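Local coordinates for protein maleylacetate reductase (Agrobacterium tumefaciens, PDB 3HL0) that probably reduces maleylacetate to 3-oxoadipate with NADH in the catabolism of gamma-resorcylate, as a member of the iron-containing alcohol dehydrogenase family, at residues 126-131 and 140-145; 103-108 and 130-135; 114-119 and 146-151. All coordinates share one frame; numbering follows the deposited sequence.

Contact 1. Residues 126-131 and 140-145; sequences VTPILG and TMRGPE. With NAD (nicotinamide-adenine-dinucleotide), chain D.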
loop_
_atom_site.group_PDB
_atom_site.type_symbol
_atom_site.label_atom_id
_atom_site.label_comp_id
_atom_site.label_asym_id
_atom_site.label_seq_id
_atom_site.Cartn_x
_atom_site.Cartn_y
_atom_site.Cartn_z
ATOM N N VAL A 126 2.268 21.358 3.378
ATOM C CA VAL A 126 2.431 22.790 3.062
ATOM C C VAL A 126 1.826 23.168 1.714
ATOM O O VAL A 126 2.258 24.130 1.046
ATOM C CB VAL A 126 3.920 23.264 3.135
ATOM C CG1 VAL A 126 4.400 23.342 4.613
ATOM C CG2 VAL A 126 4.799 22.336 2.296
ATOM N N THR A 127 0.771 22.449 1.334
ATOM C CA THR A 127 0.029 22.848 0.148
ATOM C C THR A 127 -1.448 23.067 0.462
ATOM O O THR A 127 -1.993 22.481 1.416
ATOM C CB THR A 127 0.085 21.802 -1.021
ATOM O OG1 THR A 127 -0.945 20.821 -0.821
ATOM C CG2 THR A 127 1.444 21.180 -1.173
ATOM N N PRO A 128 -2.126 23.902 -0.339
ATOM C CA PRO A 128 -3.552 24.122 -0.121
ATOM C C PRO A 128 -4.416 23.175 -0.988
ATOM O O PRO A 128 -5.603 23.451 -1.199
ATOM C CB PRO A 128 -3.737 25.583 -0.549
ATOM C CG PRO A 128 -2.801 25.697 -1.731
ATOM C CD PRO A 128 -1.570 24.865 -1.312
ATOM N N ILE A 129 -3.818 22.070 -1.459
ATOM C CA ILE A 129 -4.489 21.181 -2.419
ATOM C C ILE A 129 -5.087 19.962 -1.715
ATOM O O ILE A 129 -4.444 19.384 -0.823
ATOM C CB ILE A 129 -3.457 20.706 -3.471
ATOM C CG1 ILE A 129 -2.748 21.911 -4.118
ATOM C CG2 ILE A 129 -4.109 19.858 -4.530
ATOM C CD1 ILE A 129 -1.401 21.501 -4.836
ATOM N N LEU A 130 -6.313 19.573 -2.094
ATOM C CA LEU A 130 -6.929 18.374 -1.522
ATOM C C LEU A 130 -7.543 17.506 -2.638
ATOM O O LEU A 130 -8.332 18.010 -3.424
ATOM C CB LEU A 130 -8.024 18.777 -0.507
ATOM C CG LEU A 130 -8.921 17.632 -0.030
ATOM C CD1 LEU A 130 -8.147 16.550 0.758
ATOM C CD2 LEU A 130 -10.099 18.204 0.797
ATOM N N GLY A 131 -7.136 16.236 -2.701
ATOM C CA GLY A 131 -7.739 15.225 -3.588
ATOM C C GLY A 131 -8.652 14.317 -2.774
ATOM O O GLY A 131 -8.327 13.953 -1.639
ATOM N N THR A 140 -10.145 16.989 -7.390
ATOM C CA THR A 140 -9.108 17.832 -6.786
ATOM C C THR A 140 -9.647 19.232 -6.632
ATOM O O THR A 140 -10.473 19.665 -7.425
ATOM C CB THR A 140 -7.803 17.883 -7.610
ATOM O OG1 THR A 140 -6.820 18.635 -6.871
ATOM C CG2 THR A 140 -8.022 18.560 -8.970
HETATM N N MSE A 141 -9.197 19.924 -5.588
HETATM C CA MSE A 141 -9.557 21.315 -5.345
HETATM C C MSE A 141 -8.448 21.941 -4.528
HETATM O O MSE A 141 -7.561 21.240 -4.045
HETATM C CB MSE A 141 -10.876 21.409 -4.572
HETATM C CG MSE A 141 -10.848 20.711 -3.218
HETATM SE SE MSE A 141 -12.517 21.015 -2.265
HETATM C CE MSE A 141 -12.151 22.863 -1.784
ATOM N N ARG A 142 -8.509 23.259 -4.365
ATOM C CA ARG A 142 -7.551 23.959 -3.553
ATOM C C ARG A 142 -8.159 25.226 -2.984
ATOM O O ARG A 142 -9.136 25.768 -3.532
ATOM C CB ARG A 142 -6.287 24.261 -4.350
ATOM C CG ARG A 142 -6.493 25.271 -5.444
ATOM C CD ARG A 142 -5.219 26.046 -5.620
ATOM N NE ARG A 142 -4.202 25.209 -6.208
ATOM C CZ ARG A 142 -2.890 25.352 -6.013
ATOM N NH1 ARG A 142 -2.398 26.305 -5.224
ATOM N NH2 ARG A 142 -2.071 24.512 -6.606
ATOM N N GLY A 143 -7.601 25.683 -1.871
ATOM C CA GLY A 143 -8.025 26.946 -1.284
ATOM C C GLY A 143 -7.378 27.170 0.060
ATOM O O GLY A 143 -6.854 26.224 0.658
ATOM N N PRO A 144 -7.436 28.416 0.569
ATOM C CA PRO A 144 -6.786 28.778 1.830
ATOM C C PRO A 144 -7.309 28.004 3.047
ATOM O O PRO A 144 -6.554 27.778 4.011
ATOM C CB PRO A 144 -7.034 30.301 1.950
ATOM C CG PRO A 144 -8.068 30.634 0.903
ATOM C CD PRO A 144 -7.956 29.584 -0.160
ATOM N N GLU A 145 -8.562 27.565 2.986
ATOM C CA GLU A 145 -9.157 26.764 4.069
ATOM C C GLU A 145 -8.566 25.332 4.163
ATOM O O GLU A 145 -8.842 24.587 5.121
ATOM C CB GLU A 145 -10.693 26.735 3.954
ATOM C CG GLU A 145 -11.286 25.892 2.793
ATOM C CD GLU A 145 -11.204 26.541 1.385
ATOM O OE1 GLU A 145 -10.731 27.698 1.235
ATOM O OE2 GLU A 145 -11.624 25.856 0.410
HETATM P PA NAD D . 0.620 7.395 2.156
HETATM O O1A NAD D . 0.262 8.530 3.051
HETATM O O2A NAD D . -0.442 6.823 1.296
HETATM O O5B NAD D . 1.416 6.312 3.014
HETATM C C5B NAD D . 1.620 5.009 2.456
HETATM C C4B NAD D . 1.747 4.031 3.615
HETATM O O4B NAD D . 2.964 4.298 4.311
HETATM C C3B NAD D . 0.587 4.168 4.617
HETATM O O3B NAD D . 0.090 2.885 5.039
HETATM C C2B NAD D . 1.249 4.904 5.760
HETATM O O2B NAD D . 0.654 4.640 7.014
HETATM C C1B NAD D . 2.696 4.392 5.703
HETATM N N9A NAD D . 3.672 5.322 6.322
HETATM C C8A NAD D . 3.814 6.673 6.066
HETATM N N7A NAD D . 4.822 7.157 6.827
HETATM C C5A NAD D . 5.332 6.142 7.592
HETATM C C6A NAD D . 6.353 6.094 8.540
HETATM N N6A NAD D . 7.285 7.068 8.702
HETATM N N1A NAD D . 6.584 4.854 9.138
HETATM C C2A NAD D . 5.858 3.739 8.785
HETATM N N3A NAD D . 4.860 3.779 7.846
HETATM C C4A NAD D . 4.606 4.986 7.259
HETATM O O3 NAD D . 1.767 7.839 1.080
HETATM P PN NAD D . 2.202 9.306 0.540
HETATM O O1N NAD D . 2.977 9.025 -0.704
HETATM O O2N NAD D . 2.833 9.978 1.674
HETATM O O5D NAD D . 0.844 10.048 0.133
HETATM C C5D NAD D . 0.154 9.756 -1.079
HETATM C C4D NAD D . -1.186 10.491 -1.017
HETATM O O4D NAD D . -0.927 11.864 -0.766
HETATM C C3D NAD D . -1.881 10.423 -2.371
HETATM O O3D NAD D . -3.297 10.405 -2.132
HETATM C C2D NAD D . -1.459 11.716 -3.028
HETATM O O2D NAD D . -2.333 12.168 -4.063
HETATM C C1D NAD D . -1.433 12.654 -1.835
HETATM N N1N NAD D . -0.584 13.822 -2.027
HETATM C C2N NAD D . -1.195 15.037 -1.952
HETATM C C3N NAD D . -0.438 16.177 -2.127
HETATM C C7N NAD D . -1.195 17.432 -1.987
HETATM O O7N NAD D . -0.441 18.540 -2.070
HETATM N N7N NAD D . -2.538 17.442 -1.801
HETATM C C4N NAD D . 0.985 16.136 -2.339
HETATM C C5N NAD D . 1.587 14.879 -2.418
HETATM C C6N NAD D . 0.789 13.731 -2.267
#

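Contact 2. Residues 103-108 and 130-135; sequences GKAIAL and LGQTEN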
loop_
_atom_site.group_PDB
_atom_site.type_symbol
_atom_site.label_atom_id
_atom_site.label_comp_id
_atom_site.label_asym_id
_atom_site.label_seq_id
_atom_site.Cartn_x
_atom_site.Cartn_y
_atom_site.Cartn_z
ATOM N N GLY A 103 -6.994 14.965 7.213
ATOM C CA GLY A 103 -7.084 16.171 8.053
ATOM C C GLY A 103 -7.561 17.373 7.261
ATOM O O GLY A 103 -8.337 18.207 7.770
ATOM N N LYS A 104 -7.099 17.462 6.006
ATOM C CA LYS A 104 -7.525 18.553 5.142
ATOM C C LYS A 104 -9.013 18.440 4.828
ATOM O O LYS A 104 -9.727 19.459 4.806
ATOM C CB LYS A 104 -6.715 18.562 3.845
ATOM C CG LYS A 104 -5.285 19.090 3.964
ATOM C CD LYS A 104 -4.505 18.810 2.675
ATOM C CE LYS A 104 -3.310 19.775 2.579
ATOM N NZ LYS A 104 -2.601 19.594 1.253
ATOM N N ALA A 105 -9.488 17.224 4.564
ATOM C CA ALA A 105 -10.901 17.022 4.235
ATOM C C ALA A 105 -11.799 17.316 5.431
ATOM O O ALA A 105 -12.933 17.777 5.243
ATOM C CB ALA A 105 -11.146 15.597 3.713
ATOM N N ILE A 106 -11.321 17.015 6.640
ATOM C CA ILE A 106 -12.057 17.355 7.873
ATOM C C ILE A 106 -12.057 18.882 8.034
ATOM O O ILE A 106 -13.088 19.465 8.298
ATOM C CB ILE A 106 -11.425 16.667 9.123
ATOM C CG1 ILE A 106 -11.610 15.157 9.044
ATOM C CG2 ILE A 106 -12.007 17.241 10.432
ATOM C CD1 ILE A 106 -10.705 14.382 10.034
ATOM N N ALA A 107 -10.912 19.533 7.833
ATOM C CA ALA A 107 -10.845 20.999 7.899
ATOM C C ALA A 107 -11.805 21.663 6.903
ATOM O O ALA A 107 -12.466 22.668 7.252
ATOM C CB ALA A 107 -9.402 21.481 7.659
ATOM N N LEU A 108 -11.907 21.119 5.697
ATOM C CA LEU A 108 -12.843 21.683 4.695
ATOM C C LEU A 108 -14.281 21.749 5.218
ATOM O O LEU A 108 -15.027 22.680 4.905
ATOM C CB LEU A 108 -12.795 20.888 3.378
ATOM C CG LEU A 108 -13.719 21.280 2.227
ATOM C CD1 LEU A 108 -13.328 22.657 1.685
ATOM C CD2 LEU A 108 -13.577 20.251 1.135
ATOM N N LEU A 130 -6.313 19.573 -2.094
ATOM C CA LEU A 130 -6.929 18.374 -1.522
ATOM C C LEU A 130 -7.543 17.506 -2.638
ATOM O O LEU A 130 -8.332 18.010 -3.424
ATOM C CB LEU A 130 -8.024 18.777 -0.507
ATOM C CG LEU A 130 -8.921 17.632 -0.030
ATOM C CD1 LEU A 130 -8.147 16.550 0.758
ATOM C CD2 LEU A 130 -10.099 18.204 0.797
ATOM N N GLY A 131 -7.136 16.236 -2.701
ATOM C CA GLY A 131 -7.739 15.225 -3.588
ATOM C C GLY A 131 -8.652 14.317 -2.774
ATOM O O GLY A 131 -8.327 13.953 -1.639
ATOM N N GLN A 132 -9.827 13.992 -3.339
ATOM C CA GLN A 132 -10.778 13.121 -2.664
ATOM C C GLN A 132 -11.342 12.130 -3.676
ATOM O O GLN A 132 -11.204 12.331 -4.876
ATOM C CB GLN A 132 -11.915 13.931 -2.026
ATOM C CG GLN A 132 -11.422 15.018 -1.065
ATOM C CD GLN A 132 -12.542 15.831 -0.490
ATOM O OE1 GLN A 132 -13.162 15.457 0.515
ATOM N NE2 GLN A 132 -12.821 16.963 -1.116
ATOM N N THR A 133 -11.930 11.051 -3.191
ATOM C CA THR A 133 -12.606 10.104 -4.073
ATOM C C THR A 133 -14.065 10.164 -3.706
ATOM O O THR A 133 -14.422 9.999 -2.551
ATOM C CB THR A 133 -12.050 8.681 -3.910
ATOM O OG1 THR A 133 -10.652 8.715 -4.203
ATOM C CG2 THR A 133 -12.721 7.705 -4.903
ATOM N N GLU A 134 -14.903 10.428 -4.700
ATOM C CA GLU A 134 -16.331 10.455 -4.492
ATOM C C GLU A 134 -16.986 9.727 -5.650
ATOM O O GLU A 134 -16.652 9.995 -6.802
ATOM C CB GLU A 134 -16.823 11.896 -4.433
ATOM C CG GLU A 134 -18.266 11.995 -3.958
ATOM C CD GLU A 134 -18.671 13.412 -3.600
ATOM O OE1 GLU A 134 -17.838 14.346 -3.752
ATOM O OE2 GLU A 134 -19.830 13.582 -3.177
ATOM N N ASN A 135 -17.896 8.803 -5.342
ATOM C CA ASN A 135 -18.566 7.982 -6.371
ATOM C C ASN A 135 -17.549 7.362 -7.321
ATOM O O ASN A 135 -17.729 7.367 -8.541
ATOM C CB ASN A 135 -19.593 8.797 -7.160
ATOM C CG ASN A 135 -20.735 9.295 -6.296
ATOM O OD1 ASN A 135 -21.073 8.700 -5.259
ATOM N ND2 ASN A 135 -21.356 10.388 -6.733
#

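Contact 3. Residues 114-119 and 146-151; sequences QIVIPT and ILPEVV. With CA (calcium ion), chain C; NAD (nicotinamide-adenine-dinucleotide), chain D.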
loop_
_atom_site.group_PDB
_atom_site.type_symbol
_atom_site.label_atom_id
_atom_site.label_comp_id
_atom_site.label_asym_id
_atom_site.label_seq_id
_atom_site.Cartn_x
_atom_site.Cartn_y
_atom_site.Cartn_z
ATOM N N GLN A 114 -5.411 22.604 11.743
ATOM C CA GLN A 114 -4.593 21.395 11.488
ATOM C C GLN A 114 -3.187 21.557 12.010
ATOM O O GLN A 114 -2.501 22.549 11.668
ATOM C CB GLN A 114 -4.475 21.162 9.981
ATOM C CG GLN A 114 -5.813 20.936 9.273
ATOM C CD GLN A 114 -5.622 20.896 7.779
ATOM O OE1 GLN A 114 -5.079 19.938 7.228
ATOM N NE2 GLN A 114 -6.052 21.964 7.099
ATOM N N ILE A 115 -2.720 20.571 12.777
ATOM C CA ILE A 115 -1.315 20.429 13.105
ATOM C C ILE A 115 -0.902 19.141 12.400
ATOM O O ILE A 115 -1.459 18.084 12.697
ATOM C CB ILE A 115 -1.119 20.309 14.615
ATOM C CG1 ILE A 115 -1.476 21.642 15.316
ATOM C CG2 ILE A 115 0.368 19.957 14.952
ATOM C CD1 ILE A 115 -1.626 21.463 16.832
ATOM N N VAL A 116 0.010 19.241 11.446
ATOM C CA VAL A 116 0.395 18.062 10.658
ATOM C C VAL A 116 1.763 17.636 11.097
ATOM O O VAL A 116 2.661 18.483 11.283
ATOM C CB VAL A 116 0.401 18.388 9.141
ATOM C CG1 VAL A 116 0.750 17.096 8.327
ATOM C CG2 VAL A 116 -0.950 18.911 8.733
ATOM N N ILE A 117 1.920 16.329 11.318
ATOM C CA ILE A 117 3.200 15.724 11.708
ATOM C C ILE A 117 3.562 14.734 10.566
ATOM O O ILE A 117 3.166 13.539 10.592
ATOM C CB ILE A 117 3.094 14.999 13.074
ATOM C CG1 ILE A 117 2.569 15.956 14.148
ATOM C CG2 ILE A 117 4.515 14.468 13.481
ATOM C CD1 ILE A 117 2.279 15.199 15.460
ATOM N N PRO A 118 4.265 15.233 9.518
ATOM C CA PRO A 118 4.468 14.420 8.300
ATOM C C PRO A 118 5.487 13.329 8.550
ATOM O O PRO A 118 6.492 13.572 9.195
ATOM C CB PRO A 118 4.994 15.415 7.252
ATOM C CG PRO A 118 4.778 16.794 7.829
ATOM C CD PRO A 118 4.710 16.636 9.361
ATOM N N THR A 119 5.261 12.144 7.967
ATOM C CA THR A 119 6.196 11.037 8.175
ATOM C C THR A 119 6.655 10.454 6.840
ATOM O O THR A 119 7.282 9.403 6.816
ATOM C CB THR A 119 5.581 9.940 9.071
ATOM O OG1 THR A 119 4.403 9.395 8.426
ATOM C CG2 THR A 119 5.165 10.522 10.475
ATOM N N ILE A 146 -7.769 24.936 3.175
ATOM C CA ILE A 146 -7.147 23.581 3.196
ATOM C C ILE A 146 -5.732 23.625 3.769
ATOM O O ILE A 146 -5.250 22.625 4.347
ATOM C CB ILE A 146 -7.146 23.003 1.758
ATOM C CG1 ILE A 146 -8.601 22.826 1.303
ATOM C CG2 ILE A 146 -6.323 21.689 1.649
ATOM C CD1 ILE A 146 -8.753 22.594 -0.157
ATOM N N LEU A 147 -5.027 24.744 3.562
ATOM C CA LEU A 147 -3.618 24.874 3.999
ATOM C C LEU A 147 -3.460 24.657 5.510
ATOM O O LEU A 147 -4.086 25.397 6.307
ATOM C CB LEU A 147 -3.030 26.237 3.616
ATOM C CG LEU A 147 -1.541 26.406 3.881
ATOM C CD1 LEU A 147 -0.661 25.444 3.048
ATOM C CD2 LEU A 147 -1.213 27.865 3.590
ATOM N N PRO A 148 -2.658 23.642 5.923
ATOM C CA PRO A 148 -2.520 23.441 7.386
ATOM C C PRO A 148 -1.855 24.613 8.141
ATOM O O PRO A 148 -0.912 25.241 7.645
ATOM C CB PRO A 148 -1.667 22.156 7.506
ATOM C CG PRO A 148 -1.986 21.421 6.217
ATOM C CD PRO A 148 -2.094 22.508 5.157
ATOM N N GLU A 149 -2.364 24.872 9.335
ATOM C CA GLU A 149 -1.856 25.946 10.179
ATOM C C GLU A 149 -0.448 25.717 10.689
ATOM O O GLU A 149 0.334 26.664 10.780
ATOM C CB GLU A 149 -2.759 26.135 11.389
ATOM C CG GLU A 149 -4.022 26.921 11.107
ATOM C CD GLU A 149 -5.067 26.172 10.284
ATOM O OE1 GLU A 149 -5.039 24.922 10.174
ATOM O OE2 GLU A 149 -5.941 26.850 9.695
ATOM N N VAL A 150 -0.141 24.487 11.119
ATOM C CA VAL A 150 1.119 24.234 11.791
ATOM C C VAL A 150 1.693 22.913 11.268
ATOM O O VAL A 150 0.937 21.968 11.068
ATOM C CB VAL A 150 0.930 24.134 13.339
ATOM C CG1 VAL A 150 2.222 23.764 14.016
ATOM C CG2 VAL A 150 0.344 25.432 13.922
ATOM N N VAL A 151 2.994 22.855 11.024
ATOM C CA VAL A 151 3.607 21.582 10.643
ATOM C C VAL A 151 4.752 21.329 11.604
ATOM O O VAL A 151 5.527 22.252 11.891
ATOM C CB VAL A 151 4.193 21.684 9.223
ATOM C CG1 VAL A 151 4.840 20.366 8.819
ATOM C CG2 VAL A 151 3.126 22.083 8.228
HETATM CA CA CA C . -7.894 26.560 8.323
HETATM P PA NAD D . 0.620 7.395 2.156
HETATM O O1A NAD D . 0.262 8.530 3.051
HETATM O O2A NAD D . -0.442 6.823 1.296
HETATM O O5B NAD D . 1.416 6.312 3.014
HETATM C C5B NAD D . 1.620 5.009 2.456
HETATM C C4B NAD D . 1.747 4.031 3.615
HETATM O O4B NAD D . 2.964 4.298 4.311
HETATM C C3B NAD D . 0.587 4.168 4.617
HETATM O O3B NAD D . 0.090 2.885 5.039
HETATM C C2B NAD D . 1.249 4.904 5.760
HETATM O O2B NAD D . 0.654 4.640 7.014
HETATM C C1B NAD D . 2.696 4.392 5.703
HETATM N N9A NAD D . 3.672 5.322 6.322
HETATM C C8A NAD D . 3.814 6.673 6.066
HETATM N N7A NAD D . 4.822 7.157 6.827
HETATM C C5A NAD D . 5.332 6.142 7.592
HETATM C C6A NAD D . 6.353 6.094 8.540
HETATM N N6A NAD D . 7.285 7.068 8.702
HETATM N N1A NAD D . 6.584 4.854 9.138
HETATM C C2A NAD D . 5.858 3.739 8.785
HETATM N N3A NAD D . 4.860 3.779 7.846
HETATM C C4A NAD D . 4.606 4.986 7.259
HETATM O O3 NAD D . 1.767 7.839 1.080
HETATM P PN NAD D . 2.202 9.306 0.540
HETATM O O1N NAD D . 2.977 9.025 -0.704
HETATM O O2N NAD D . 2.833 9.978 1.674
HETATM O O5D NAD D . 0.844 10.048 0.133
HETATM C C5D NAD D . 0.154 9.756 -1.079
HETATM C C4D NAD D . -1.186 10.491 -1.017
HETATM O O4D NAD D . -0.927 11.864 -0.766
HETATM C C3D NAD D . -1.881 10.423 -2.371
HETATM O O3D NAD D . -3.297 10.405 -2.132
HETATM C C2D NAD D . -1.459 11.716 -3.028
HETATM O O2D NAD D . -2.333 12.168 -4.063
HETATM C C1D NAD D . -1.433 12.654 -1.835
HETATM N N1N NAD D . -0.584 13.822 -2.027
HETATM C C2N NAD D . -1.195 15.037 -1.952
HETATM C C3N NAD D . -0.438 16.177 -2.127
HETATM C C7N NAD D . -1.195 17.432 -1.987
HETATM O O7N NAD D . -0.441 18.540 -2.070
HETATM N N7N NAD D . -2.538 17.442 -1.801
HETATM C C4N NAD D . 0.985 16.136 -2.339
HETATM C C5N NAD D . 1.587 14.879 -2.418
HETATM C C6N NAD D . 0.789 13.731 -2.267
HETATM O O HOH W 1 -7.306 24.159 8.879
HETATM O O HOH W 2 -6.489 26.780 6.586
HETATM O O HOH W 3 -9.746 25.516 7.522
HETATM O O HOH W 4 -9.491 28.259 7.842
HETATM O O HOH W 5 -8.949 26.515 10.532
#

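Contact 1. Residues 126-131 and 140-145
L130 and the selenomethionine M141 form the hydrogen-bonded pair of an antiparallel hairpin, and their backbones bond in both directions: L130 N reaches M141 O at 2.9 Å, almost straight at 173°, and M141 N reaches L130 O at 3.0 Å. A third backbone bond, G143 N to P128 O at 3.1 Å, carries the ladder just past the strand ends, and the same P128 oxygen takes a CA-H...O contact from R142. Side-chain packing gathers on the sheet face of I129 and R142. There R142 CG stands between its own N and carbonyl carbon (chi1 68°), and the bent chain lays the guanidinium beside I129. I129 CG1 sits over one face of that group, toward its rim, 3.7 Å from R142 NH2, while P128 CG comes in obliquely. Toward the cofactor, T127 OG1 donates to O7N of the NAD carboxamide at 2.6 Å, and I129 O accepts from N7N at 2.9 Å; T127 OG1 also accepts from I129 N, an ST turn tying the two residues together. Around the hairpin, L130 and M141 lean on helix 97-110, whose K104 bonds I129 O and T127 O, while V126 and T127 touch helix 215-234.

Contact 2. Residues 103-108 and 130-135
The hairpin strand 129-134 is packed crosswise against helix 97-110, the helix that begins at the NAD-binding residues G97 and S98, with L130 and Q132 meeting K104, A105 and L108. The local axes run 91° apart and approach to 8.9 Å. L130 fills the middle of the contact. Its CG lies anti to the backbone N (chi1 169°), and the two methyls beyond it spread over the helix: CD1 touches K104 CB at 4.0 Å, whereas L130 CD2 rests on A105 CA at 3.7 Å and also meets L108 CD2 at 4.0 Å. Two residues on, on the same side of the strand, the extended Q132 side chain brings its amide over the same helix. Q132 OE1 lies 3.8 Å from A105 CB, and Q132 NE2 lies 4.1 Å from L108 CD2. No hydrogen bond joins the helix segment to the strand segment; the two are held by van der Waals contact, mostly of L130 methyls on the helix. Q132 OE1 and K104 NZ find their partners outside the two segments: Q132 OE1 accepts from R109, which also bonds A105 O, and the extended K104 chain carries NZ to S124 O. The chemistry is therefore an apolar seam bordered by polar groups, with the lysine tip lying beside the bound NAD.

Contact 3. Residues 114-119 and 146-151
V116 and V150 belong to neighbouring strands, 113-118 and 150-153, of the parallel sheet in the Rossmann-like nucleotide-binding half of the enzyme. The tight part is this strand pair. V150 N donates to Q114 O at 3.1 Å and V116 N to V150 O at 2.9 Å, the ladder of a parallel pairing in which I115 lies beside V150 and V116 beside V151. On the face of V116 and V151 the side chains are closely fitted: with CG1 anti to the backbone N (chi1 -177°), V116 has its other methyl, CG2, 3.5 Å from P148 CB, and farther along P118 CG meets V151 CG1 at 3.7 Å, the two side chains crossing at about a right angle. Helix 97-110 covers V116 through T100, and helix 25-31 packs on I115 and V150 of the other face. The strand ends at P118; the next residue, T119, has a carbonyl oxygen that accepts a hydrogen bond from the adenine amino group of NAD.

The opposite end of the contact is watery. Q114 NE2 donates to I146 O at 2.9 Å from above the carbonyl plane, fastening the loop before strand 150-153. Q114 N donates to E149 OE1 at 2.8 Å, likewise from above the carboxylate plane, which steadies that group while its other oxygen, OE2, coordinates a calcium ion at 2.4 Å. Five waters make up the other ligands, a largely hydrated site held by a single carboxylate oxygen. Water 2 of this shell also donates to L147 O. Water 1 links first and second shells: it is bound to calcium, accepts from Q114 NE2, and donates to E149 OE1 at 2.7 Å.

Contacts 2 and 3 are buried, whereas contact 1 lies at the surface, with R142 and T140 exposed. Contacts 1 and 2 share L130 and G131: strand 129-134 is bonded by backbone to its hairpin partner in one and pressed by side chains onto helix 97-110 in the other. Contact 3 lies in the parallel sheet, and Q114 there packs against K104 and A107 of the helix used in contact 2. I146 and L147 of contact 3 press on P128 and T127 of contact 1. Contacts 1 and 3 hold opposite ends of NAD, nicotinamide and adenine; contact 2 is mainly apolar, and contact 3 alone includes a metal.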